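Local atomic coordinates of IG hypothetical 16092 (Bacillus cereus ATCC 14579, PDB entry 1YQH), a protein that is of unknown function but belongs to the UPF0045 (DUF77) family and may bind thiamine or a related molecule. Residues V8-S13 against D59-A64; E32-S37 against T48-E53; S37-E42 against L54-D59. All blocks are in the same frame, centred on the assembly; numbering follows the deposited sequence.

The three contacts join one four-stranded antiparallel sheet to the two helices packed on one of its faces. Contacts 1 and 2 are buried: in contact 1 helix 54-70 lies on the inner strand 8-17 through an aromatic ring, selenomethionine, valine and alanine, and in contact 2 the end of helix 23-36 meets strand 48-52 through small aliphatic groups. Contact 3, only partly buried, lies where the turn leading into strand 40-43 passes the start of helix 54-70, and there methyl packing is joined by a weak polar turn bond and by charged neighbours. Contacts 1 and 3 share helix 54-70, while contacts 2 and 3 share Ser37; Phe12 also touches Val34.

Contact 1: residues V8-S13 against D59-A64; sequences VTMSFS and DVVKRA
Phe12 lays one face of its ring over the CG2 methyl of Val61, which sits 3.8 Å from Phe12 CG and is offset toward the rim. The pair belongs to the core of a ferredoxin-like alpha+beta fold, a four-stranded antiparallel sheet with two helices on one face, and it joins the inner strand 8-17 to helix 54-70. Strand and helix segments run almost parallel, their axes 6° apart in direction and 9.8 Å apart at closest approach. The overlap counts as a CH-pi contact, with Val61 CG2 4.2 Å from the ring centroid and 24° off the ring normal. The ring is brought there by a chi1 of 86°, which sets Phe12 CG between the backbone N and the carbonyl carbon, while the two side chains lie alongside each other, pointing opposite ways. Farther out on the ring, Ala64 CB approaches CE1 of Phe12 obliquely at 3.7 Å, one helical turn on from Val61. Two residues back on the strand, the extended first two torsions of Met10, a selenomethionine, carry its selenium away from the strand toward Val61, and a bend at chi3 turns CE aside. The four touching residues are buried and apolar, and the same core takes in Ile80 of the neighbouring strand and Val34 of helix 23-36. On the other side of the strand, Ser11 OG hydrogen-bonds Glu47 of the second subunit and Thr9 packs on Ala45 of that subunit, so the strand faces the core with one side and the second subunit with the other. Besides facing the ring, the CG2 methyl of Val61 also meets the selenium of Met10, 4.0 Å away.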
loop_
_atom_site.group_PDB
_atom_site.type_symbol
_atom_site.label_atom_id
_atom_site.label_comp_id
_atom_site.label_asym_id
_atom_site.label_seq_id
_atom_site.Cartn_x
_atom_site.Cartn_y
_atom_site.Cartn_z
ATOM N N VAL A 8 3.164 -17.911 3.058
ATOM C CA VAL A 8 2.457 -16.655 2.820
ATOM C C VAL A 8 2.740 -16.264 1.368
ATOM O O VAL A 8 3.686 -16.763 0.729
ATOM C CB VAL A 8 2.864 -15.484 3.791
ATOM C CG1 VAL A 8 2.664 -15.889 5.245
ATOM C CG2 VAL A 8 4.299 -15.007 3.551
ATOM N N THR A 9 1.899 -15.390 0.843
ATOM C CA THR A 9 2.182 -14.690 -0.390
ATOM C C THR A 9 2.279 -13.198 -0.009
ATOM O O THR A 9 1.558 -12.729 0.874
ATOM C CB THR A 9 1.078 -14.989 -1.438
ATOM O OG1 THR A 9 1.070 -16.409 -1.714
ATOM C CG2 THR A 9 1.328 -14.244 -2.736
HETATM N N MSE A 10 3.192 -12.482 -0.650
HETATM C CA MSE A 10 3.497 -11.104 -0.293
HETATM C C MSE A 10 3.840 -10.357 -1.580
HETATM O O MSE A 10 4.296 -10.971 -2.549
HETATM C CB MSE A 10 4.710 -11.119 0.640
HETATM C CG MSE A 10 5.120 -9.794 1.220
HETATM SE SE MSE A 10 6.729 -10.045 2.271
HETATM C CE MSE A 10 6.024 -11.204 3.705
ATOM N N SER A 11 3.579 -9.052 -1.618
ATOM C CA SER A 11 4.210 -8.215 -2.616
ATOM C C SER A 11 4.918 -7.067 -1.940
ATOM O O SER A 11 4.587 -6.702 -0.800
ATOM C CB SER A 11 3.203 -7.706 -3.659
ATOM O OG SER A 11 2.274 -6.807 -3.084
ATOM N N PHE A 12 5.911 -6.509 -2.619
ATOM C CA PHE A 12 6.593 -5.352 -2.069
ATOM C C PHE A 12 7.173 -4.504 -3.172
ATOM O O PHE A 12 7.385 -4.967 -4.308
ATOM C CB PHE A 12 7.707 -5.789 -1.082
ATOM C CG PHE A 12 9.032 -6.107 -1.744
ATOM C CD1 PHE A 12 10.085 -5.182 -1.706
ATOM C CD2 PHE A 12 9.234 -7.327 -2.400
ATOM C CE1 PHE A 12 11.313 -5.457 -2.306
ATOM C CE2 PHE A 12 10.462 -7.612 -3.001
ATOM C CZ PHE A 12 11.505 -6.681 -2.959
ATOM N N SER A 13 7.440 -3.256 -2.827
ATOM C CA SER A 13 8.172 -2.375 -3.717
ATOM C C SER A 13 9.073 -1.459 -2.905
ATOM O O SER A 13 8.805 -1.218 -1.724
ATOM C CB SER A 13 7.197 -1.567 -4.578
ATOM O OG SER A 13 6.286 -0.852 -3.769
ATOM N N ASP A 59 12.660 -10.929 5.695
ATOM C CA ASP A 59 14.099 -10.716 5.625
ATOM C C ASP A 59 14.557 -10.353 4.208
ATOM O O ASP A 59 15.457 -9.509 4.044
ATOM C CB ASP A 59 14.875 -11.927 6.150
ATOM C CG ASP A 59 16.366 -11.643 6.244
ATOM O OD1 ASP A 59 16.750 -10.732 7.012
ATOM O OD2 ASP A 59 17.133 -12.308 5.525
ATOM N N VAL A 60 13.941 -10.964 3.191
ATOM C CA VAL A 60 14.220 -10.573 1.799
ATOM C C VAL A 60 13.913 -9.091 1.579
ATOM O O VAL A 60 14.726 -8.356 1.009
ATOM C CB VAL A 60 13.470 -11.466 0.764
ATOM C CG1 VAL A 60 13.566 -10.888 -0.655
ATOM C CG2 VAL A 60 14.034 -12.869 0.812
ATOM N N VAL A 61 12.752 -8.652 2.050
ATOM C CA VAL A 61 12.370 -7.256 1.892
ATOM C C VAL A 61 13.348 -6.312 2.628
ATOM O O VAL A 61 13.777 -5.287 2.084
ATOM C CB VAL A 61 10.911 -7.022 2.357
ATOM C CG1 VAL A 61 10.557 -5.521 2.220
ATOM C CG2 VAL A 61 9.942 -7.863 1.515
ATOM N N LYS A 62 13.685 -6.655 3.869
ATOM C CA LYS A 62 14.652 -5.857 4.642
ATOM C C LYS A 62 15.983 -5.734 3.909
ATOM O O LYS A 62 16.580 -4.659 3.842
ATOM C CB LYS A 62 14.867 -6.478 6.023
ATOM C CG LYS A 62 13.660 -6.293 6.920
ATOM C CD LYS A 62 13.668 -7.261 8.092
ATOM C CE LYS A 62 14.773 -6.947 9.057
ATOM N NZ LYS A 62 14.746 -7.858 10.252
ATOM N N ARG A 63 16.440 -6.838 3.334
ATOM C CA ARG A 63 17.730 -6.801 2.662
ATOM C C ARG A 63 17.638 -6.055 1.339
ATOM O O ARG A 63 18.618 -5.434 0.916
ATOM C CB ARG A 63 18.321 -8.201 2.523
ATOM C CG ARG A 63 18.786 -8.720 3.877
ATOM C CD ARG A 63 19.510 -10.037 3.776
ATOM N NE ARG A 63 18.593 -11.096 3.403
ATOM C CZ ARG A 63 18.598 -11.667 2.212
ATOM N NH1 ARG A 63 19.487 -11.281 1.316
ATOM N NH2 ARG A 63 17.724 -12.621 1.927
ATOM N N ALA A 64 16.453 -6.099 0.719
ATOM C CA ALA A 64 16.195 -5.397 -0.548
ATOM C C ALA A 64 16.260 -3.902 -0.311
ATOM O O ALA A 64 16.928 -3.186 -1.045
ATOM C CB ALA A 64 14.819 -5.781 -1.126
#

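Contact 2: residues E32-S37 against T48-E53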
loop_
_atom_site.group_PDB
_atom_site.type_symbol
_atom_site.label_atom_id
_atom_site.label_comp_id
_atom_site.label_asym_id
_atom_site.label_seq_id
_atom_site.Cartn_x
_atom_site.Cartn_y
_atom_site.Cartn_z
ATOM N N GLU A 32 17.932 -7.794 -7.248
ATOM C CA GLU A 32 19.004 -8.794 -7.146
ATOM C C GLU A 32 18.888 -9.593 -5.840
ATOM O O GLU A 32 19.084 -10.819 -5.823
ATOM C CB GLU A 32 20.372 -8.123 -7.250
ATOM C CG GLU A 32 21.539 -9.093 -7.316
ATOM C CD GLU A 32 22.863 -8.378 -7.505
ATOM O OE1 GLU A 32 23.537 -8.648 -8.523
ATOM O OE2 GLU A 32 23.217 -7.542 -6.646
ATOM N N VAL A 33 18.552 -8.913 -4.747
ATOM C CA VAL A 33 18.354 -9.608 -3.474
ATOM C C VAL A 33 17.256 -10.671 -3.630
ATOM O O VAL A 33 17.434 -11.816 -3.206
ATOM C CB VAL A 33 18.008 -8.632 -2.332
ATOM C CG1 VAL A 33 17.593 -9.393 -1.070
ATOM C CG2 VAL A 33 19.201 -7.704 -2.045
ATOM N N VAL A 34 16.147 -10.295 -4.270
ATOM C CA VAL A 34 15.040 -11.225 -4.519
ATOM C C VAL A 34 15.536 -12.385 -5.382
ATOM O O VAL A 34 15.300 -13.554 -5.066
ATOM C CB VAL A 34 13.862 -10.523 -5.204
ATOM C CG1 VAL A 34 12.772 -11.526 -5.570
ATOM C CG2 VAL A 34 13.299 -9.413 -4.286
ATOM N N GLN A 35 16.287 -12.054 -6.426
ATOM C CA GLN A 35 16.742 -13.070 -7.387
ATOM C C GLN A 35 17.658 -14.084 -6.719
ATOM O O GLN A 35 17.632 -15.276 -7.058
ATOM C CB GLN A 35 17.445 -12.404 -8.567
ATOM C CG GLN A 35 16.469 -11.619 -9.488
ATOM C CD GLN A 35 17.170 -10.770 -10.539
ATOM O OE1 GLN A 35 16.652 -10.572 -11.651
ATOM N NE2 GLN A 35 18.342 -10.273 -10.203
ATOM N N GLN A 36 18.471 -13.598 -5.782
ATOM C CA GLN A 36 19.448 -14.433 -5.093
ATOM C C GLN A 36 18.909 -15.195 -3.880
ATOM O O GLN A 36 19.649 -15.983 -3.280
ATOM C CB GLN A 36 20.652 -13.579 -4.682
ATOM C CG GLN A 36 21.409 -12.990 -5.868
ATOM C CD GLN A 36 22.529 -12.064 -5.442
ATOM O OE1 GLN A 36 22.515 -11.520 -4.335
ATOM N NE2 GLN A 36 23.504 -11.872 -6.323
ATOM N N SER A 37 17.641 -14.973 -3.524
ATOM C CA SER A 37 17.087 -15.502 -2.271
ATOM C C SER A 37 16.709 -16.979 -2.295
ATOM O O SER A 37 16.700 -17.610 -1.250
ATOM C CB SER A 37 15.867 -14.694 -1.830
ATOM O OG SER A 37 14.779 -14.873 -2.720
ATOM N N THR A 48 6.753 -6.477 -6.615
ATOM C CA THR A 48 7.313 -7.817 -6.832
ATOM C C THR A 48 6.598 -8.754 -5.878
ATOM O O THR A 48 6.481 -8.447 -4.677
ATOM C CB THR A 48 8.834 -7.805 -6.565
ATOM O OG1 THR A 48 9.461 -7.075 -7.622
ATOM C CG2 THR A 48 9.438 -9.233 -6.501
ATOM N N THR A 49 6.106 -9.870 -6.413
ATOM C CA THR A 49 5.387 -10.868 -5.624
ATOM C C THR A 49 6.378 -11.927 -5.148
ATOM O O THR A 49 7.237 -12.338 -5.931
ATOM C CB THR A 49 4.299 -11.554 -6.475
ATOM O OG1 THR A 49 3.438 -10.551 -7.028
ATOM C CG2 THR A 49 3.469 -12.525 -5.608
ATOM N N LEU A 50 6.237 -12.346 -3.886
ATOM C CA LEU A 50 7.020 -13.420 -3.265
ATOM C C LEU A 50 6.105 -14.483 -2.662
ATOM O O LEU A 50 4.993 -14.178 -2.212
ATOM C CB LEU A 50 7.898 -12.863 -2.132
ATOM C CG LEU A 50 8.761 -11.634 -2.416
ATOM C CD1 LEU A 50 9.445 -11.123 -1.150
ATOM C CD2 LEU A 50 9.805 -11.950 -3.502
ATOM N N GLU A 51 6.582 -15.729 -2.634
ATOM C CA GLU A 51 5.853 -16.796 -1.962
ATOM C C GLU A 51 6.840 -17.563 -1.096
ATOM O O GLU A 51 7.941 -17.850 -1.538
ATOM C CB GLU A 51 5.237 -17.726 -3.011
ATOM C CG GLU A 51 4.472 -18.902 -2.440
ATOM C CD GLU A 51 3.993 -19.845 -3.532
ATOM O OE1 GLU A 51 3.002 -19.525 -4.203
ATOM O OE2 GLU A 51 4.607 -20.907 -3.727
ATOM N N GLY A 52 6.444 -17.883 0.134
ATOM C CA GLY A 52 7.308 -18.662 1.019
ATOM C C GLY A 52 7.043 -18.387 2.483
ATOM O O GLY A 52 5.949 -17.967 2.863
ATOM N N GLU A 53 8.050 -18.659 3.301
ATOM C CA GLU A 53 7.928 -18.521 4.749
ATOM C C GLU A 53 7.921 -17.046 5.171
ATOM O O GLU A 53 8.743 -16.253 4.708
ATOM C CB GLU A 53 9.098 -19.245 5.402
ATOM C CG GLU A 53 9.119 -19.172 6.899
ATOM C CD GLU A 53 10.469 -19.564 7.482
ATOM O OE1 GLU A 53 11.151 -20.456 6.905
ATOM O OE2 GLU A 53 10.841 -18.985 8.525
#
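Val34 and Leu50 meet at an oblique angle, the CG1 methyl of the valine lying 3.6 Å from CD2 of the leucine, whereas Val34 and Thr48 point their ends at each other. This is helix-on-sheet packing within the ferredoxin-like fold: the last turn of helix 23-36 rests on strand 48-52, and a single valine methyl bridges two residues that face the helix from the same side of the strand. Val34 CG1 stands anti to the backbone N (chi1 175°), and Thr48 likewise turns its methyl, CG2, anti to its own N, leaving the two carbons 4.2 Å apart. The threonine thus offers carbon to the core, with OG1 on a different branch. Thr49, between the two, is directed away from the helix and packs on Ala45 of the second subunit. Phe12 of the adjoining strand and Tyr41 of strand 40-43 also touch Val34 and Leu50, so two aromatic side chains of the same sheet border the contact.

The helix terminus is tied down by its own polar groups. The carbonyl O of Val34 accepts two bonds from Ser37, one from the backbone N at 3.1 Å and the other from the hydroxyl. In the latter, Ser37 OG lies 2.7 Å from Val34 O and is tilted 18° out of the carbonyl plane.

Contact 3: residues S37-E42 against L54-D59; sequences SGVRYE and LDVLLD
A chi1 of -50° places CG1 of Val39 anti to its carbonyl carbon and carries that methyl to the first turn of helix 54-70, where Val56 and Leu57 receive it. In the ferredoxin-like fold this is the point at which the chain leaves helix 23-36, turns through Gly38 and enters strand 40-43, the outermost strand of the antiparallel sheet within this chain. Val56 CG1 comes within 4.0 Å of Val39 CG1, the two valines passing side by side with their ends directed oppositely. Leu57 approaches differently: its CB bond does not aim at the turn, yet its CD1 end comes in crosswise to 3.9 Å from the same CG1 atom of Val39. One methyl therefore sits against two successive residues of the helix, one of them exposed and the other buried. Leu57 continues inward to Val8, Met10 and Leu50, and so links this peripheral contact to the core beneath the helix.

A weak polar bond spans the turn that presents Val39. Gly38, the first residue to leave helical geometry, adopts a positive phi of 94°, which takes the chain out of the helix toward strand 40-43; Val39 then points its CB at helix 54-70. Charged groups flank the contact: Arg40 forms a salt bridge with Asp93, and Asp55 pairs with Lys62 of the third subunit, so the start of helix 54-70 also takes part in the assembly. The Ser37 hydroxyl receives the weak bond across the turn, in which Val39 N lies 3.4 Å from Ser37 OG with an almost straight N-H...O angle of 166°.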
loop_
_atom_site.group_PDB
_atom_site.type_symbol
_atom_site.label_atom_id
_atom_site.label_comp_id
_atom_site.label_asym_id
_atom_site.label_seq_id
_atom_site.Cartn_x
_atom_site.Cartn_y
_atom_site.Cartn_z
ATOM N N SER A 37 17.641 -14.973 -3.524
ATOM C CA SER A 37 17.087 -15.502 -2.271
ATOM C C SER A 37 16.709 -16.979 -2.295
ATOM O O SER A 37 16.700 -17.610 -1.250
ATOM C CB SER A 37 15.867 -14.694 -1.830
ATOM O OG SER A 37 14.779 -14.873 -2.720
ATOM N N GLY A 38 16.343 -17.482 -3.468
ATOM C CA GLY A 38 15.826 -18.849 -3.611
ATOM C C GLY A 38 14.309 -19.003 -3.582
ATOM O O GLY A 38 13.803 -20.075 -3.897
ATOM N N VAL A 39 13.574 -17.967 -3.166
ATOM C CA VAL A 39 12.107 -18.081 -3.088
ATOM C C VAL A 39 11.475 -17.851 -4.436
ATOM O O VAL A 39 12.048 -17.158 -5.285
ATOM C CB VAL A 39 11.473 -17.107 -2.031
ATOM C CG1 VAL A 39 12.194 -17.244 -0.687
ATOM C CG2 VAL A 39 11.490 -15.679 -2.527
ATOM N N ARG A 40 10.306 -18.455 -4.647
ATOM C CA ARG A 40 9.521 -18.171 -5.847
ATOM C C ARG A 40 9.112 -16.695 -5.872
ATOM O O ARG A 40 8.651 -16.155 -4.866
ATOM C CB ARG A 40 8.274 -19.042 -5.884
ATOM C CG ARG A 40 7.450 -18.765 -7.125
ATOM C CD ARG A 40 6.330 -19.731 -7.302
ATOM N NE ARG A 40 5.481 -19.265 -8.391
ATOM C CZ ARG A 40 4.281 -19.759 -8.666
ATOM N NH1 ARG A 40 3.770 -20.729 -7.923
ATOM N NH2 ARG A 40 3.586 -19.259 -9.674
ATOM N N TYR A 41 9.267 -16.045 -7.025
ATOM C CA TYR A 41 8.884 -14.641 -7.145
ATOM C C TYR A 41 8.441 -14.290 -8.561
ATOM O O TYR A 41 8.669 -15.044 -9.511
ATOM C CB TYR A 41 10.066 -13.733 -6.745
ATOM C CG TYR A 41 11.201 -13.762 -7.747
ATOM C CD1 TYR A 41 12.245 -14.693 -7.629
ATOM C CD2 TYR A 41 11.215 -12.882 -8.839
ATOM C CE1 TYR A 41 13.298 -14.721 -8.582
ATOM C CE2 TYR A 41 12.235 -12.910 -9.788
ATOM C CZ TYR A 41 13.266 -13.834 -9.652
ATOM O OH TYR A 41 14.258 -13.853 -10.592
ATOM N N GLU A 42 7.795 -13.134 -8.686
ATOM C CA GLU A 42 7.519 -12.545 -9.981
ATOM C C GLU A 42 7.584 -11.035 -9.866
ATOM O O GLU A 42 6.898 -10.445 -9.031
ATOM C CB GLU A 42 6.148 -12.966 -10.484
ATOM C CG GLU A 42 5.853 -12.492 -11.895
ATOM C CD GLU A 42 4.456 -12.879 -12.323
ATOM O OE1 GLU A 42 4.337 -13.747 -13.205
ATOM O OE2 GLU A 42 3.484 -12.348 -11.748
ATOM N N LEU A 54 6.997 -16.683 6.060
ATOM C CA LEU A 54 6.849 -15.280 6.470
ATOM C C LEU A 54 8.171 -14.594 6.841
ATOM O O LEU A 54 8.480 -13.555 6.288
ATOM C CB LEU A 54 5.862 -15.159 7.639
ATOM C CG LEU A 54 5.616 -13.738 8.191
ATOM C CD1 LEU A 54 5.041 -12.772 7.126
ATOM C CD2 LEU A 54 4.718 -13.813 9.413
ATOM N N ASP A 55 8.921 -15.159 7.790
ATOM C CA ASP A 55 10.154 -14.514 8.249
ATOM C C ASP A 55 11.223 -14.448 7.151
ATOM O O ASP A 55 11.960 -13.467 7.062
ATOM C CB ASP A 55 10.726 -15.212 9.493
ATOM C CG ASP A 55 9.863 -15.020 10.735
ATOM O OD1 ASP A 55 9.020 -14.114 10.763
ATOM O OD2 ASP A 55 10.043 -15.776 11.703
ATOM N N VAL A 56 11.301 -15.488 6.322
ATOM C CA VAL A 56 12.235 -15.504 5.198
ATOM C C VAL A 56 11.904 -14.372 4.238
ATOM O O VAL A 56 12.792 -13.630 3.832
ATOM C CB VAL A 56 12.244 -16.872 4.455
ATOM C CG1 VAL A 56 13.101 -16.819 3.177
ATOM C CG2 VAL A 56 12.748 -17.958 5.393
ATOM N N LEU A 57 10.628 -14.239 3.893
ATOM C CA LEU A 57 10.193 -13.171 2.993
ATOM C C LEU A 57 10.413 -11.768 3.569
ATOM O O LEU A 57 10.903 -10.891 2.870
ATOM C CB LEU A 57 8.733 -13.377 2.586
ATOM C CG LEU A 57 8.477 -14.219 1.324
ATOM C CD1 LEU A 57 9.326 -15.470 1.219
ATOM C CD2 LEU A 57 6.982 -14.564 1.203
ATOM N N LEU A 58 10.064 -11.555 4.837
ATOM C CA LEU A 58 10.330 -10.256 5.458
ATOM C C LEU A 58 11.824 -9.924 5.468
ATOM O O LEU A 58 12.209 -8.770 5.266
ATOM C CB LEU A 58 9.738 -10.159 6.869
ATOM C CG LEU A 58 8.209 -10.130 6.893
ATOM C CD1 LEU A 58 7.747 -10.371 8.327
ATOM C CD2 LEU A 58 7.688 -8.789 6.340
ATOM N N ASP A 59 12.660 -10.929 5.695
ATOM C CA ASP A 59 14.099 -10.716 5.625
ATOM C C ASP A 59 14.557 -10.353 4.208
ATOM O O ASP A 59 15.457 -9.509 4.044
ATOM C CB ASP A 59 14.875 -11.927 6.150
ATOM C CG ASP A 59 16.366 -11.643 6.244
ATOM O OD1 ASP A 59 16.750 -10.732 7.012
ATOM O OD2 ASP A 59 17.133 -12.308 5.525
#